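Local coordinates for protein Phl p 3 allergen (PDB 3FT9) that is a secreted timothy grass pollen allergen of unconfirmed biological role, resembling the C-terminal domain of beta-expansins, the putative wall-binding module of that family, at residues E32-Q37 against N66-S71; Q3-V8 against D20-R25. All coordinates share one frame; numbering follows the deposited sequence.

Contact 1 (E32-Q37 against N66-S71)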
# COMPACT_ATOMS: atom_id res chain seq x y z
N GLU A 32 7.11 7.87 0.45
CA GLU A 32 7.41 6.47 0.80
C GLU A 32 6.09 5.81 1.20
O GLU A 32 5.23 6.52 1.78
CB GLU A 32 8.21 6.38 2.08
CG GLU A 32 9.64 6.61 2.06
CD GLU A 32 10.19 6.64 3.51
OE1 GLU A 32 9.43 6.48 4.50
OE2 GLU A 32 11.39 6.80 3.64
N VAL A 33 6.00 4.47 1.00
CA VAL A 33 4.86 3.67 1.47
C VAL A 33 5.38 2.35 2.00
O VAL A 33 6.31 1.77 1.39
CB VAL A 33 3.90 3.34 0.35
CG1 VAL A 33 2.61 2.61 0.91
CG2 VAL A 33 3.60 4.58 -0.38
N GLU A 34 4.82 1.88 3.13
CA GLU A 34 5.15 0.55 3.65
C GLU A 34 3.90 -0.26 3.93
O GLU A 34 2.88 0.32 4.32
CB GLU A 34 5.95 0.71 4.94
CG GLU A 34 7.37 1.05 4.68
CD GLU A 34 7.84 2.24 5.41
OE1 GLU A 34 7.52 2.32 6.56
OE2 GLU A 34 8.51 3.12 4.84
N LEU A 35 3.99 -1.57 3.76
CA LEU A 35 2.90 -2.50 4.14
C LEU A 35 3.26 -3.22 5.44
O LEU A 35 4.41 -3.57 5.68
CB LEU A 35 2.80 -3.59 3.18
CG LEU A 35 1.74 -4.70 3.46
CD1 LEU A 35 1.06 -4.98 2.16
CD2 LEU A 35 2.48 -5.89 3.77
N ARG A 36 2.28 -3.49 6.27
CA ARG A 36 2.53 -4.36 7.42
C ARG A 36 1.47 -5.50 7.32
O ARG A 36 0.28 -5.22 7.30
CB ARG A 36 2.36 -3.57 8.73
CG ARG A 36 2.50 -4.43 10.01
CD ARG A 36 2.57 -3.62 11.27
NE ARG A 36 1.30 -3.10 11.73
CZ ARG A 36 0.36 -3.78 12.38
NH1 ARG A 36 0.51 -5.09 12.63
NH2 ARG A 36 -0.77 -3.15 12.76
N GLN A 37 1.89 -6.74 7.30
CA GLN A 37 0.95 -7.85 7.27
C GLN A 37 0.18 -8.04 8.61
O GLN A 37 0.59 -7.48 9.63
CB GLN A 37 1.66 -9.17 6.86
CG GLN A 37 2.25 -9.15 5.46
CD GLN A 37 2.88 -10.46 5.18
OE1 GLN A 37 2.22 -11.48 5.21
NE2 GLN A 37 4.17 -10.45 4.98
N ASN A 66 -2.16 -3.36 6.47
CA ASN A 66 -2.01 -2.01 6.89
C ASN A 66 -0.94 -1.32 6.12
O ASN A 66 -0.07 -2.00 5.60
CB ASN A 66 -1.59 -2.02 8.35
CG ASN A 66 -2.41 -3.03 9.16
OD1 ASN A 66 -3.60 -2.84 9.40
ND2 ASN A 66 -1.81 -4.13 9.48
N PHE A 67 -1.00 0.03 6.06
CA PHE A 67 -0.11 0.84 5.26
C PHE A 67 0.34 2.04 6.10
O PHE A 67 -0.44 2.50 6.95
CB PHE A 67 -0.75 1.29 3.96
CG PHE A 67 -1.05 0.16 3.03
CD1 PHE A 67 -0.10 -0.31 2.17
CD2 PHE A 67 -2.32 -0.48 3.09
CE1 PHE A 67 -0.40 -1.41 1.36
CE2 PHE A 67 -2.64 -1.52 2.33
CZ PHE A 67 -1.64 -2.00 1.43
N ARG A 68 1.58 2.47 5.93
CA ARG A 68 2.15 3.68 6.56
C ARG A 68 2.77 4.49 5.34
O ARG A 68 3.33 3.89 4.42
CB ARG A 68 3.25 3.30 7.55
CG ARG A 68 4.16 4.46 7.99
CD ARG A 68 4.97 4.03 9.24
NE ARG A 68 6.15 3.24 8.93
CZ ARG A 68 6.93 2.67 9.85
NH1 ARG A 68 6.61 2.79 11.12
NH2 ARG A 68 8.01 1.98 9.52
N PHE A 69 2.60 5.83 5.34
CA PHE A 69 3.03 6.74 4.31
C PHE A 69 3.92 7.75 4.97
O PHE A 69 3.73 7.98 6.20
CB PHE A 69 1.82 7.51 3.85
CG PHE A 69 0.97 6.71 2.98
CD1 PHE A 69 1.14 6.77 1.59
CD2 PHE A 69 0.09 5.80 3.52
CE1 PHE A 69 0.39 5.93 0.73
CE2 PHE A 69 -0.66 4.97 2.66
CZ PHE A 69 -0.50 5.04 1.27
N MET A 70 4.88 8.26 4.20
CA MET A 70 5.77 9.45 4.50
C MET A 70 5.64 10.35 3.28
O MET A 70 5.76 9.84 2.17
CB MET A 70 7.21 9.01 4.70
CG MET A 70 8.28 10.16 5.06
SD MET A 70 7.78 11.00 6.60
CE MET A 70 8.39 9.88 7.92
N SER A 71 5.21 11.61 3.47
CA SER A 71 5.19 12.61 2.41
C SER A 71 6.58 13.24 2.25
O SER A 71 7.43 13.16 3.12
CB SER A 71 4.14 13.76 2.68
OG SER A 71 4.58 14.51 3.83
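V33 fits its CG1 methyl between the rings of F67 and F69, with CG2 against F69 alone, across an antiparallel strand pair in the all-beta, immunoglobulin-like fold of the expansin C-terminal domain. With CG1 anti to the backbone N (chi1 -174°), V33 sets this methyl over the face of the F69 ring, 4.2 Å from the centroid and offset toward the rim, a CH-pi contact. Its other methyl, CG2, lies against the CD1-CE1 bond of F69, 3.7 Å from CE1. CG1 also reaches toward F67 CD1, while L35 CD1 meets F67 CE1 at 3.9 Å, so V33 and L35 both touch F67 obliquely. From beyond the pair, L46 adds to V33 and L35, and L19 and I21 press on F67 and F69.

The other face carries mostly polar side chains, with M70 at one end. E34 and R68 form a salt bridge in which both NE and NH2 of the guanidinium point at the single oxygen OE1, 2.9 Å from NE. That oxygen sits at the guanidinium edge, in its plane, and the carboxylate stands nearly upright to it, the planes 86° apart. W43 makes a cation-pi contact with R68. Further along, N66 ND2 lies 3.5 Å above the plane of the R36 guanidinium, over its centre, amide and guanidinium nearly parallel (15°); the polar ends of both are claimed elsewhere, R36 NH1 by S40 O and N66 OD1 by E81 N. At the far end E32 runs out as an extended chain beside M70, whose thioether bends away, leaving E32 OE1 3.4 Å from M70 CB. The backbones are hydrogen-bonded at E32-M70, E34-R68 and R36-N66, the shortest bond running from E34 N to R68 O at 2.8 Å.

Contact 2 (Q3-V8 against D20-R25)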
# COMPACT_ATOMS: atom_id res chain seq x y z
N GLN A 3 -5.90 12.29 1.69
CA GLN A 3 -6.79 11.26 1.21
C GLN A 3 -5.91 10.27 0.46
O GLN A 3 -5.02 10.70 -0.26
CB GLN A 3 -7.67 11.86 0.10
CG GLN A 3 -8.75 12.82 0.50
CD GLN A 3 -9.81 12.15 1.38
OE1 GLN A 3 -10.83 11.64 0.86
NE2 GLN A 3 -9.57 12.12 2.70
N VAL A 4 -6.17 8.99 0.62
CA VAL A 4 -5.48 7.98 -0.20
C VAL A 4 -6.42 6.90 -0.66
O VAL A 4 -7.18 6.36 0.13
CB VAL A 4 -4.31 7.37 0.58
CG1 VAL A 4 -3.52 8.50 1.16
CG2 VAL A 4 -4.82 6.54 1.75
N THR A 5 -6.30 6.54 -1.91
CA THR A 5 -6.93 5.33 -2.40
C THR A 5 -5.78 4.44 -2.93
O THR A 5 -4.68 4.96 -3.24
CB THR A 5 -7.95 5.63 -3.51
OG1 THR A 5 -7.23 6.11 -4.61
CG2 THR A 5 -8.90 6.78 -3.09
N PHE A 6 -6.05 3.14 -2.97
CA PHE A 6 -5.15 2.08 -3.44
C PHE A 6 -6.04 1.28 -4.39
O PHE A 6 -7.04 0.69 -3.94
CB PHE A 6 -4.81 1.08 -2.32
CG PHE A 6 -4.17 1.72 -1.08
CD1 PHE A 6 -2.77 1.57 -0.80
CD2 PHE A 6 -4.98 2.40 -0.14
CE1 PHE A 6 -2.15 2.21 0.29
CE2 PHE A 6 -4.39 3.02 0.97
CZ PHE A 6 -2.96 2.92 1.20
N THR A 7 -5.68 1.21 -5.69
CA THR A 7 -6.32 0.28 -6.61
C THR A 7 -5.38 -0.91 -6.89
O THR A 7 -4.27 -0.71 -7.30
CB THR A 7 -6.58 0.99 -7.87
OG1 THR A 7 -7.23 2.21 -7.56
CG2 THR A 7 -7.48 0.20 -8.78
N VAL A 8 -5.83 -2.13 -6.68
CA VAL A 8 -5.02 -3.32 -6.98
C VAL A 8 -4.80 -3.45 -8.52
O VAL A 8 -5.78 -3.42 -9.28
CB VAL A 8 -5.58 -4.58 -6.36
CG1 VAL A 8 -4.72 -5.88 -6.71
CG2 VAL A 8 -5.64 -4.39 -4.87
N ASP A 20 -1.81 1.00 -7.48
CA ASP A 20 -1.84 2.38 -7.92
C ASP A 20 -2.38 3.19 -6.72
O ASP A 20 -3.49 3.04 -6.33
CB ASP A 20 -2.74 2.48 -9.17
CG ASP A 20 -3.01 3.94 -9.64
OD1 ASP A 20 -2.37 4.92 -9.14
OD2 ASP A 20 -3.95 4.07 -10.47
N ILE A 21 -1.55 4.08 -6.20
CA ILE A 21 -1.87 4.74 -4.99
C ILE A 21 -2.10 6.24 -5.32
O ILE A 21 -1.20 6.90 -5.80
CB ILE A 21 -0.77 4.58 -3.89
CG1 ILE A 21 -0.53 3.03 -3.58
CG2 ILE A 21 -1.17 5.51 -2.68
CD1 ILE A 21 0.43 2.72 -2.46
N LYS A 22 -3.29 6.75 -5.11
CA LYS A 22 -3.45 8.21 -5.29
C LYS A 22 -3.46 8.90 -3.97
O LYS A 22 -4.35 8.67 -3.22
CB LYS A 22 -4.75 8.50 -6.01
CG LYS A 22 -4.88 7.65 -7.34
CD LYS A 22 -3.97 8.22 -8.45
CE LYS A 22 -2.39 8.23 -8.08
NZ LYS A 22 -1.49 9.30 -8.75
N TYR A 23 -2.49 9.75 -3.72
CA TYR A 23 -2.25 10.43 -2.50
C TYR A 23 -2.43 11.93 -2.71
O TYR A 23 -1.54 12.61 -3.24
CB TYR A 23 -0.78 10.26 -2.16
CG TYR A 23 -0.31 10.90 -0.87
CD1 TYR A 23 -0.26 10.13 0.29
CD2 TYR A 23 0.20 12.21 -0.81
CE1 TYR A 23 0.23 10.64 1.51
CE2 TYR A 23 0.67 12.75 0.45
CZ TYR A 23 0.66 11.95 1.61
OH TYR A 23 1.04 12.35 2.89
N THR A 24 -3.56 12.44 -2.23
CA THR A 24 -3.81 13.89 -2.07
C THR A 24 -3.59 14.48 -0.70
O THR A 24 -4.18 14.02 0.30
CB THR A 24 -5.19 14.12 -2.42
OG1 THR A 24 -5.31 13.53 -3.72
CG2 THR A 24 -5.50 15.61 -2.47
N ARG A 25 -2.68 15.47 -0.66
CA ARG A 25 -2.40 16.20 0.53
C ARG A 25 -1.97 17.59 0.09
O ARG A 25 -0.81 17.77 -0.32
CB ARG A 25 -1.26 15.53 1.22
CG ARG A 25 -1.00 16.06 2.57
CD ARG A 25 0.18 15.29 3.17
NE ARG A 25 0.55 15.97 4.39
CZ ARG A 25 0.21 15.57 5.61
NH1 ARG A 25 -0.46 14.43 5.80
NH2 ARG A 25 0.58 16.34 6.64
O HOH W 1 -6.00 4.41 -6.35
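D20 faces T7 as a hydrogen-bonded pair of the antiparallel hairpin, its carbonyl O taking the N-H of T7 at 2.9 Å. The same oxygen accepts a hydrogen bond from a water, which also hydrogen-bonds T5 OG1 at 2.7 Å and T7 OG1 at 2.8 Å and so ties two side chains of the first strand to the second; T7 OG1 has a further partner in T92 OG1. I21 turns to the other face and lays CD1 against F6, 3.8 Å from its CD1, the two side chains running side by side. K22 comes back to the polar face, where its CB lies 3.7 Å from T5 OG1; chi1 of T5 (67°) sets that hydroxyl between the backbone N and the carbonyl carbon, where it meets both K22 CB and the water. Y23 repeats the apolar pairing with V4, ring CD1 meeting CG1 at 3.7 Å. T24 closes the ladder, its carbonyl O receiving the N-H of Q3 at 2.8 Å. The chain has no helix; strand 16-24 lies between 52-56 and 3-8, strand 3-8 in turn has 92-93 on its outer side, and F6 and V4 pack against residues of strand 76-83.

From the N terminus, strand 3-8 is soon met by strand 16-24, so contact 2 closes a short hairpin loop before contact 1 begins. After a short loop the chain enters strand 30-36, crosses by way of 44-49 and 52-56, and returns in strand 65-71 to close contact 1, a wider loop. The two are in series, neither nested nor crossing, and their centres lie about 12 Å apart. Their apolar faces nevertheless meet: the F6 ring packs against those of F67 and F69, with F69 CZ 3.3 Å from F6 CZ, I21 CG2 touches F69, and Y23 OH approaches S71 CB, joining the hairpin to the 30-36/65-71 pair.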